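Local coordinates for glycerate dehydrogenase related protein (Thermoplasma acidophilum, PDB 3GVX) that probably reduces glyoxylate or hydroxypyruvate with a nicotinamide cofactor, as a member of the D-isomer specific 2-hydroxyacid dehydrogenase family, at residues L203-V208 and V229-D234; R194-A199 and P217-F222; Y32-A37 and G47-M52. One frame throughout, in Å; residues are numbered along the deposited sequence.

Contact 1: residues L203-V208 and V229-D234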
loop_
_atom_site.group_PDB
_atom_site.type_symbol
_atom_site.label_atom_id
_atom_site.label_comp_id
_atom_site.label_asym_id
_atom_site.label_seq_id
_atom_site.Cartn_x
_atom_site.Cartn_y
_atom_site.Cartn_z
ATOM N N LEU B 203 -13.734 13.341 -2.499
ATOM C CA LEU B 203 -13.930 11.908 -2.440
ATOM C C LEU B 203 -13.247 11.246 -3.615
ATOM O O LEU B 203 -13.250 11.776 -4.723
ATOM C CB LEU B 203 -15.419 11.574 -2.470
ATOM C CG LEU B 203 -15.673 10.088 -2.734
ATOM C CD1 LEU B 203 -15.335 9.249 -1.476
ATOM C CD2 LEU B 203 -17.126 9.900 -3.162
ATOM N N THR B 204 -12.638 10.098 -3.356
ATOM C CA THR B 204 -11.985 9.314 -4.388
ATOM C C THR B 204 -12.715 7.988 -4.429
ATOM O O THR B 204 -12.888 7.313 -3.411
ATOM C CB THR B 204 -10.505 9.059 -4.074
ATOM O OG1 THR B 204 -9.824 10.313 -3.967
ATOM C CG2 THR B 204 -9.860 8.229 -5.184
ATOM N N ILE B 205 -13.163 7.631 -5.617
ATOM C CA ILE B 205 -13.886 6.399 -5.786
ATOM C C ILE B 205 -13.050 5.407 -6.554
ATOM O O ILE B 205 -12.453 5.731 -7.579
ATOM C CB ILE B 205 -15.207 6.646 -6.499
ATOM C CG1 ILE B 205 -15.977 7.716 -5.721
ATOM C CG2 ILE B 205 -15.971 5.333 -6.642
ATOM C CD1 ILE B 205 -17.444 7.822 -6.019
ATOM N N VAL B 206 -12.990 4.192 -6.035
ATOM C CA VAL B 206 -12.227 3.151 -6.679
ATOM C C VAL B 206 -13.163 2.003 -7.024
ATOM O O VAL B 206 -13.866 1.469 -6.163
ATOM C CB VAL B 206 -11.112 2.638 -5.754
ATOM C CG1 VAL B 206 -10.113 1.834 -6.559
ATOM C CG2 VAL B 206 -10.463 3.815 -5.017
ATOM N N ASN B 207 -13.163 1.622 -8.291
ATOM C CA ASN B 207 -14.023 0.544 -8.739
ATOM C C ASN B 207 -13.256 -0.692 -9.175
ATOM O O ASN B 207 -12.562 -0.675 -10.189
ATOM C CB ASN B 207 -14.895 1.017 -9.902
ATOM C CG ASN B 207 -16.066 0.096 -10.149
ATOM O OD1 ASN B 207 -16.031 -1.082 -9.789
ATOM N ND2 ASN B 207 -17.108 0.622 -10.775
ATOM N N VAL B 208 -13.364 -1.764 -8.402
ATOM C CA VAL B 208 -12.720 -3.015 -8.770
ATOM C C VAL B 208 -13.777 -4.121 -8.867
ATOM O O VAL B 208 -13.472 -5.301 -8.739
ATOM C CB VAL B 208 -11.624 -3.436 -7.764
ATOM C CG1 VAL B 208 -10.423 -2.520 -7.886
ATOM C CG2 VAL B 208 -12.190 -3.448 -6.346
ATOM N N VAL B 229 -13.986 15.342 -7.196
ATOM C CA VAL B 229 -14.149 13.904 -7.080
ATOM C C VAL B 229 -13.450 13.166 -8.202
ATOM O O VAL B 229 -13.507 13.564 -9.365
ATOM C CB VAL B 229 -15.649 13.515 -7.068
ATOM C CG1 VAL B 229 -15.798 11.994 -7.037
ATOM C CG2 VAL B 229 -16.336 14.154 -5.865
ATOM N N TRP B 230 -12.763 12.094 -7.838
ATOM C CA TRP B 230 -12.064 11.300 -8.822
ATOM C C TRP B 230 -12.657 9.926 -8.882
ATOM O O TRP B 230 -13.228 9.431 -7.916
ATOM C CB TRP B 230 -10.564 11.222 -8.518
ATOM C CG TRP B 230 -9.834 12.414 -8.996
ATOM C CD1 TRP B 230 -10.052 13.703 -8.615
ATOM C CD2 TRP B 230 -8.788 12.456 -9.977
ATOM N NE1 TRP B 230 -9.208 14.546 -9.288
ATOM C CE2 TRP B 230 -8.417 13.809 -10.124
ATOM C CE3 TRP B 230 -8.122 11.484 -10.732
ATOM C CZ2 TRP B 230 -7.410 14.219 -11.011
ATOM C CZ3 TRP B 230 -7.116 11.892 -11.609
ATOM C CH2 TRP B 230 -6.769 13.248 -11.735
ATOM N N TYR B 231 -12.516 9.313 -10.039
ATOM C CA TYR B 231 -13.029 7.985 -10.238
ATOM C C TYR B 231 -11.898 7.142 -10.771
ATOM O O TYR B 231 -11.425 7.360 -11.877
ATOM C CB TYR B 231 -14.186 8.022 -11.237
ATOM C CG TYR B 231 -14.818 6.675 -11.487
ATOM C CD1 TYR B 231 -15.372 5.942 -10.446
ATOM C CD2 TYR B 231 -14.883 6.143 -12.771
ATOM C CE1 TYR B 231 -15.966 4.701 -10.674
ATOM C CE2 TYR B 231 -15.482 4.903 -13.021
ATOM C CZ TYR B 231 -16.028 4.190 -11.969
ATOM O OH TYR B 231 -16.643 2.986 -12.209
ATOM N N LEU B 232 -11.444 6.192 -9.968
ATOM C CA LEU B 232 -10.367 5.317 -10.390
ATOM C C LEU B 232 -10.979 3.957 -10.628
ATOM O O LEU B 232 -11.574 3.366 -9.730
ATOM C CB LEU B 232 -9.301 5.231 -9.304
ATOM C CG LEU B 232 -9.010 6.581 -8.657
ATOM C CD1 LEU B 232 -8.019 6.347 -7.536
ATOM C CD2 LEU B 232 -8.491 7.601 -9.692
ATOM N N SER B 233 -10.837 3.449 -11.838
ATOM C CA SER B 233 -11.443 2.165 -12.107
ATOM C C SER B 233 -10.623 1.201 -12.922
ATOM O O SER B 233 -9.843 1.572 -13.799
ATOM C CB SER B 233 -12.805 2.375 -12.763
ATOM O OG SER B 233 -13.558 1.186 -12.721
ATOM N N ASP B 234 -10.809 -0.065 -12.601
ATOM C CA ASP B 234 -10.128 -1.112 -13.312
ATOM C C ASP B 234 -11.119 -1.739 -14.285
ATOM O O ASP B 234 -10.774 -2.655 -15.012
ATOM C CB ASP B 234 -9.603 -2.160 -12.341
ATOM C CG ASP B 234 -8.890 -3.283 -13.041
ATOM O OD1 ASP B 234 -7.968 -3.013 -13.844
ATOM O OD2 ASP B 234 -9.256 -4.444 -12.791
HETATM O O HOH W 1 -11.651 -5.232 -11.266
#

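Contact 2: residues R194-A199 and P217-F222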
loop_
_atom_site.group_PDB
_atom_site.type_symbol
_atom_site.label_atom_id
_atom_site.label_comp_id
_atom_site.label_asym_id
_atom_site.label_seq_id
_atom_site.Cartn_x
_atom_site.Cartn_y
_atom_site.Cartn_z
ATOM N N ARG B 194 -28.114 10.198 -7.534
ATOM C CA ARG B 194 -28.641 10.319 -6.191
ATOM C C ARG B 194 -27.685 9.858 -5.101
ATOM O O ARG B 194 -27.590 10.496 -4.054
ATOM C CB ARG B 194 -29.963 9.574 -6.051
ATOM C CG ARG B 194 -30.759 10.120 -4.900
ATOM C CD ARG B 194 -31.484 9.048 -4.118
ATOM N NE ARG B 194 -30.593 8.006 -3.603
ATOM C CZ ARG B 194 -29.567 8.203 -2.770
ATOM N NH1 ARG B 194 -29.267 9.427 -2.340
ATOM N NH2 ARG B 194 -28.858 7.164 -2.336
ATOM N N LEU B 195 -26.993 8.746 -5.328
ATOM C CA LEU B 195 -26.038 8.251 -4.337
ATOM C C LEU B 195 -24.790 9.146 -4.283
ATOM O O LEU B 195 -24.318 9.490 -3.202
ATOM C CB LEU B 195 -25.640 6.802 -4.645
ATOM C CG LEU B 195 -24.464 6.216 -3.856
ATOM C CD1 LEU B 195 -24.742 6.246 -2.350
ATOM C CD2 LEU B 195 -24.202 4.805 -4.381
ATOM N N LEU B 196 -24.289 9.538 -5.452
ATOM C CA LEU B 196 -23.106 10.394 -5.558
ATOM C C LEU B 196 -23.216 11.725 -4.829
ATOM O O LEU B 196 -22.220 12.241 -4.324
ATOM C CB LEU B 196 -22.765 10.662 -7.021
ATOM C CG LEU B 196 -22.448 9.403 -7.812
ATOM C CD1 LEU B 196 -22.142 9.777 -9.261
ATOM C CD2 LEU B 196 -21.287 8.668 -7.143
ATOM N N ALA B 197 -24.423 12.276 -4.781
ATOM C CA ALA B 197 -24.655 13.544 -4.113
ATOM C C ALA B 197 -24.208 13.492 -2.657
ATOM O O ALA B 197 -24.077 14.521 -2.015
ATOM C CB ALA B 197 -26.141 13.932 -4.204
ATOM N N ASN B 198 -23.955 12.298 -2.131
ATOM C CA ASN B 198 -23.510 12.179 -0.744
ATOM C C ASN B 198 -22.000 12.366 -0.598
ATOM O O ASN B 198 -21.497 12.506 0.511
ATOM C CB ASN B 198 -23.886 10.806 -0.176
ATOM C CG ASN B 198 -25.381 10.615 -0.041
ATOM O OD1 ASN B 198 -25.970 10.928 0.999
ATOM N ND2 ASN B 198 -26.008 10.105 -1.098
ATOM N N ALA B 199 -21.285 12.385 -1.717
ATOM C CA ALA B 199 -19.828 12.496 -1.686
ATOM C C ALA B 199 -19.248 13.683 -0.940
ATOM O O ALA B 199 -19.589 14.844 -1.185
ATOM C CB ALA B 199 -19.259 12.454 -3.101
ATOM N N PRO B 217 -23.821 7.348 -17.409
ATOM C CA PRO B 217 -24.084 8.784 -17.585
ATOM C C PRO B 217 -24.071 9.569 -16.272
ATOM O O PRO B 217 -23.668 10.730 -16.242
ATOM C CB PRO B 217 -25.460 8.815 -18.257
ATOM C CG PRO B 217 -25.547 7.461 -18.938
ATOM C CD PRO B 217 -24.952 6.546 -17.903
ATOM N N ASP B 218 -24.509 8.937 -15.187
ATOM C CA ASP B 218 -24.533 9.606 -13.890
ATOM C C ASP B 218 -23.129 9.917 -13.360
ATOM O O ASP B 218 -22.885 10.994 -12.820
ATOM C CB ASP B 218 -25.316 8.765 -12.872
ATOM C CG ASP B 218 -26.808 8.723 -13.173
ATOM O OD1 ASP B 218 -27.169 8.816 -14.361
ATOM O OD2 ASP B 218 -27.610 8.579 -12.224
HETATM N N MSE B 219 -22.212 8.972 -13.529
HETATM C CA MSE B 219 -20.839 9.155 -13.072
HETATM C C MSE B 219 -20.129 10.196 -13.917
HETATM O O MSE B 219 -19.490 11.104 -13.391
HETATM C CB MSE B 219 -20.085 7.818 -13.117
HETATM C CG MSE B 219 -18.603 7.890 -12.764
HETATM SE SE MSE B 219 -18.243 8.823 -11.274
HETATM C CE MSE B 219 -18.975 7.876 -9.966
ATOM N N ILE B 220 -20.256 10.070 -15.230
ATOM C CA ILE B 220 -19.626 11.021 -16.128
ATOM C C ILE B 220 -20.188 12.418 -15.943
ATOM O O ILE B 220 -19.491 13.413 -16.147
ATOM C CB ILE B 220 -19.805 10.601 -17.597
ATOM C CG1 ILE B 220 -18.960 9.353 -17.855
ATOM C CG2 ILE B 220 -19.500 11.765 -18.522
ATOM C CD1 ILE B 220 -18.479 9.179 -19.258
ATOM N N GLY B 221 -21.448 12.488 -15.540
ATOM C CA GLY B 221 -22.076 13.773 -15.328
ATOM C C GLY B 221 -21.642 14.366 -14.015
ATOM O O GLY B 221 -21.409 15.565 -13.903
ATOM N N PHE B 222 -21.510 13.499 -13.024
ATOM C CA PHE B 222 -21.096 13.915 -11.696
ATOM C C PHE B 222 -19.638 14.381 -11.643
ATOM O O PHE B 222 -19.288 15.220 -10.827
ATOM C CB PHE B 222 -21.328 12.774 -10.705
ATOM C CG PHE B 222 -21.096 13.155 -9.281
ATOM C CD1 PHE B 222 -22.015 13.928 -8.592
ATOM C CD2 PHE B 222 -19.949 12.747 -8.626
ATOM C CE1 PHE B 222 -21.789 14.289 -7.269
ATOM C CE2 PHE B 222 -19.715 13.106 -7.305
ATOM C CZ PHE B 222 -20.638 13.879 -6.627
#

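Contact 3: residues Y32-A37 and G47-M52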
loop_
_atom_site.group_PDB
_atom_site.type_symbol
_atom_site.label_atom_id
_atom_site.label_comp_id
_atom_site.label_asym_id
_atom_site.label_seq_id
_atom_site.Cartn_x
_atom_site.Cartn_y
_atom_site.Cartn_z
ATOM N N TYR B 32 0.246 -43.046 -6.834
ATOM C CA TYR B 32 -0.934 -42.952 -6.031
ATOM C C TYR B 32 -0.776 -43.492 -4.642
ATOM O O TYR B 32 -0.103 -44.490 -4.396
ATOM C CB TYR B 32 -2.095 -43.686 -6.684
ATOM C CG TYR B 32 -3.317 -43.638 -5.802
ATOM C CD1 TYR B 32 -4.168 -42.537 -5.820
ATOM C CD2 TYR B 32 -3.558 -44.634 -4.859
ATOM C CE1 TYR B 32 -5.220 -42.418 -4.909
ATOM C CE2 TYR B 32 -4.610 -44.525 -3.942
ATOM C CZ TYR B 32 -5.438 -43.414 -3.975
ATOM O OH TYR B 32 -6.485 -43.304 -3.086
ATOM N N TYR B 33 -1.461 -42.826 -3.736
ATOM C CA TYR B 33 -1.451 -43.219 -2.364
ATOM C C TYR B 33 -2.700 -42.687 -1.674
ATOM O O TYR B 33 -3.049 -41.519 -1.798
ATOM C CB TYR B 33 -0.180 -42.708 -1.701
ATOM C CG TYR B 33 -0.116 -43.064 -0.252
ATOM C CD1 TYR B 33 0.159 -44.367 0.163
ATOM C CD2 TYR B 33 -0.401 -42.112 0.715
ATOM C CE1 TYR B 33 0.133 -44.711 1.516
ATOM C CE2 TYR B 33 -0.433 -42.435 2.057
ATOM C CZ TYR B 33 -0.161 -43.733 2.462
ATOM O OH TYR B 33 -0.183 -44.038 3.814
ATOM N N ASP B 34 -3.363 -43.584 -0.956
ATOM C CA ASP B 34 -4.581 -43.290 -0.222
ATOM C C ASP B 34 -4.260 -42.360 0.935
ATOM O O ASP B 34 -4.071 -42.810 2.064
ATOM C CB ASP B 34 -5.170 -44.593 0.329
ATOM C CG ASP B 34 -6.665 -44.517 0.528
ATOM O OD1 ASP B 34 -7.167 -43.401 0.775
ATOM O OD2 ASP B 34 -7.339 -45.563 0.449
ATOM N N ALA B 35 -4.199 -41.063 0.665
ATOM C CA ALA B 35 -3.878 -40.097 1.709
ATOM C C ALA B 35 -5.090 -39.368 2.290
ATOM O O ALA B 35 -6.198 -39.414 1.745
ATOM C CB ALA B 35 -2.861 -39.083 1.179
ATOM N N GLU B 36 -4.864 -38.715 3.424
ATOM C CA GLU B 36 -5.902 -37.948 4.082
ATOM C C GLU B 36 -6.188 -36.690 3.285
ATOM O O GLU B 36 -7.316 -36.232 3.230
ATOM C CB GLU B 36 -5.468 -37.577 5.482
ATOM C CG GLU B 36 -5.620 -38.720 6.433
ATOM C CD GLU B 36 -5.251 -38.350 7.854
ATOM O OE1 GLU B 36 -5.763 -39.003 8.786
ATOM O OE2 GLU B 36 -4.448 -37.412 8.045
ATOM N N ALA B 37 -5.156 -36.142 2.661
ATOM C CA ALA B 37 -5.327 -34.950 1.873
ATOM C C ALA B 37 -4.894 -35.175 0.445
ATOM O O ALA B 37 -3.894 -35.845 0.159
ATOM C CB ALA B 37 -4.561 -33.800 2.497
ATOM N N GLY B 47 -10.502 -42.508 -1.897
ATOM C CA GLY B 47 -9.803 -43.541 -1.179
ATOM C C GLY B 47 -10.587 -43.904 0.051
ATOM O O GLY B 47 -11.754 -43.543 0.223
ATOM N N LYS B 48 -9.920 -44.628 0.927
ATOM C CA LYS B 48 -10.522 -45.052 2.164
ATOM C C LYS B 48 -10.165 -44.111 3.285
ATOM O O LYS B 48 -10.852 -44.062 4.298
ATOM C CB LYS B 48 -10.038 -46.441 2.517
ATOM C CG LYS B 48 -10.840 -47.525 1.900
ATOM C CD LYS B 48 -10.190 -48.838 2.194
ATOM C CE LYS B 48 -11.156 -49.955 1.935
ATOM N NZ LYS B 48 -10.420 -51.061 1.300
ATOM N N ARG B 49 -9.091 -43.357 3.106
ATOM C CA ARG B 49 -8.657 -42.444 4.149
ATOM C C ARG B 49 -8.897 -40.971 3.829
ATOM O O ARG B 49 -8.542 -40.093 4.615
ATOM C CB ARG B 49 -7.171 -42.691 4.427
ATOM C CG ARG B 49 -6.852 -44.146 4.666
ATOM C CD ARG B 49 -5.398 -44.348 5.012
ATOM N NE ARG B 49 -4.989 -43.502 6.127
ATOM C CZ ARG B 49 -4.149 -42.477 6.018
ATOM N NH1 ARG B 49 -3.622 -42.169 4.840
ATOM N NH2 ARG B 49 -3.842 -41.754 7.086
ATOM N N THR B 50 -9.511 -40.714 2.677
ATOM C CA THR B 50 -9.761 -39.349 2.223
ATOM C C THR B 50 -10.579 -38.516 3.196
ATOM O O THR B 50 -11.668 -38.907 3.611
ATOM C CB THR B 50 -10.512 -39.312 0.877
ATOM O OG1 THR B 50 -9.961 -40.276 -0.028
ATOM C CG2 THR B 50 -10.417 -37.924 0.269
ATOM N N LYS B 51 -10.049 -37.356 3.553
ATOM C CA LYS B 51 -10.742 -36.446 4.450
ATOM C C LYS B 51 -10.887 -35.109 3.796
ATOM O O LYS B 51 -11.842 -34.392 4.023
ATOM C CB LYS B 51 -9.946 -36.215 5.715
ATOM C CG LYS B 51 -9.802 -37.371 6.627
ATOM C CD LYS B 51 -8.897 -36.922 7.742
ATOM C CE LYS B 51 -8.912 -37.879 8.897
ATOM N NZ LYS B 51 -8.002 -37.362 9.948
HETATM N N MSE B 52 -9.902 -34.772 2.985
HETATM C CA MSE B 52 -9.897 -33.463 2.373
HETATM C C MSE B 52 -9.326 -33.399 0.981
HETATM O O MSE B 52 -8.306 -34.014 0.683
HETATM C CB MSE B 52 -9.152 -32.490 3.299
HETATM C CG MSE B 52 -9.035 -31.040 2.800
HETATM SE SE MSE B 52 -7.779 -30.932 1.503
HETATM C CE MSE B 52 -6.924 -29.725 1.838
HETATM O O HOH W 2 -7.432 -40.771 -0.138
#

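Contact 1: residues L203-V208 and V229-D234
Tyr231 reaches across from its own strand to Ile205 and Asn207 on the neighbouring one. Its CB leaves the sheet on the face that also carries those two residues, and CG stands anti to the backbone N (chi1 -179°). CD1 comes next, 3.9 Å from Ile205 CG2, which lies in the ring plane at the edge. CE1 passes Asn207 CB at a similar distance. At the tip, OH accepts a hydrogen bond of 2.8 Å from Asn207 ND2, the amide and ring planes standing 70° apart, while Asn207 OD1 takes the backbone N of Ala209. An alanine in place of Tyr231 would probably leave Asn207 ND2 without this acceptor and open a gap beside Ile205 CG2. Strands 204-207 and 230-233 are parallel neighbours joined by helix 216-225, a beta-alpha-beta unit of the Rossmann-type NAD-binding domain. Five backbone bonds tie them, the shortest from Leu232 N to Ile205 O at 2.6 Å. On the opposite face Thr204 CG2 rests 3.5 Å from Leu232 CD1, and His96 of helix 79-97 packs on both residues and stacks on Trp230. A water donates to Asp234 OD2 and weakly to Val208 O; Asp234 OD1 is hydrogen-bonded to Ser253 OG.

Contact 2: residues R194-A199 and P217-F222
Leu196 makes the main contact of 194-199 with helix 216-225, lying against Phe222 and the selenomethionine Met219. Before it, Leu195 packs instead on Phe171 of helix 167-172. Leu196 CB sits over the centre of the Phe222 ring, 3.5 Å from the centroid and only 5° off the ring normal, a clear CH-pi contact. Beyond CG the two methyls part. CD1 is 3.4 Å from Phe222 CB; CD2 meets Met219 CE at 3.7 Å, where the bent selenomethionine chain crosses the leucine at about a right angle. Leu196 O, 3.2 Å from Phe222 CZ, also accepts the backbone N of Ala199, closing a type I beta turn. Within that turn Ala197 brings its N near Phe222 CE1. Asn198 takes no part across the contact; its ND2 donates to Leu195 O at 2.8 Å and its OD1 takes Arg172. Ala199 ends the segment with CB 4.0 Å from Phe222 CZ, while its O receives Arg226 NH2. At the edge of the packing, Asp218 OD2 accepts the backbone N of Ser193 at the start of helix 193-196. The two segments share no hydrogen bond of their own: the join is mainly apolar, centred on Leu196 over the Phe222 ring, and shape rather than directional bonding probably sets how these two side chains fit.

Contact 3: residues Y32-A37 and G47-M52
Asp34 grips the backbone of Lys48 and Arg49 with its carboxylate, CG being carried toward them by a position anti to its own backbone N (chi1 -154°). OD2 takes Lys48 N at 2.8 Å through its syn lone pair, and OD1 takes Arg49 N at 3.0 Å from above the carboxylate plane. A water donates to Asp34 OD1 and Ala35 O and accepts from Thr50 OG1. Arg49 answers in turn: NH1 donates in its own plane to Asp34 O (2.9 Å), while NH2 is bridged to Asp2. Glu36 O accepts both Lys51 N and Met52 N, pinning the two segments where Ala37 and the selenomethionine Met52 begin a parallel pairing. The outer side is more open to solvent. Here Glu36 CG lies over one face of the Arg49 guanidinium, but OE1 is 3.8 Å from Arg49 NH2, a long salt bridge of charge alone. Exposed Lys51 runs side by side with Glu36, and its NZ meets OE1 at 3.0 Å from well above the carboxylate plane; Lys48 is exposed too. The contact leads into strands 37-40 and 52-55, adjacent in the five-stranded parallel sheet, with Ala37 against strand 3-5 and Met52 against helix 266-279.

Contact 3 comes first along the chain and lies at the far end of the molecule, its centre about 47 Å from that of contact 1 and about 55 Å from that of contact 2. It lies in loops that lead into the five-stranded parallel sheet. Contacts 1 and 2 are both in the NAD-binding domain, contact 1 in its seven-stranded sheet and contact 2 beside it. Their centres are about 12 Å apart and their segments interleave: 194-199, 203-208, 217-222, 229-234. Val229 CG2 lies 3.8 Å from Phe222 CE2, and Ile205 CD1 meets both Leu196 and Met219, so contacts 1 and 2 form one continuous packing region, separate from contact 3.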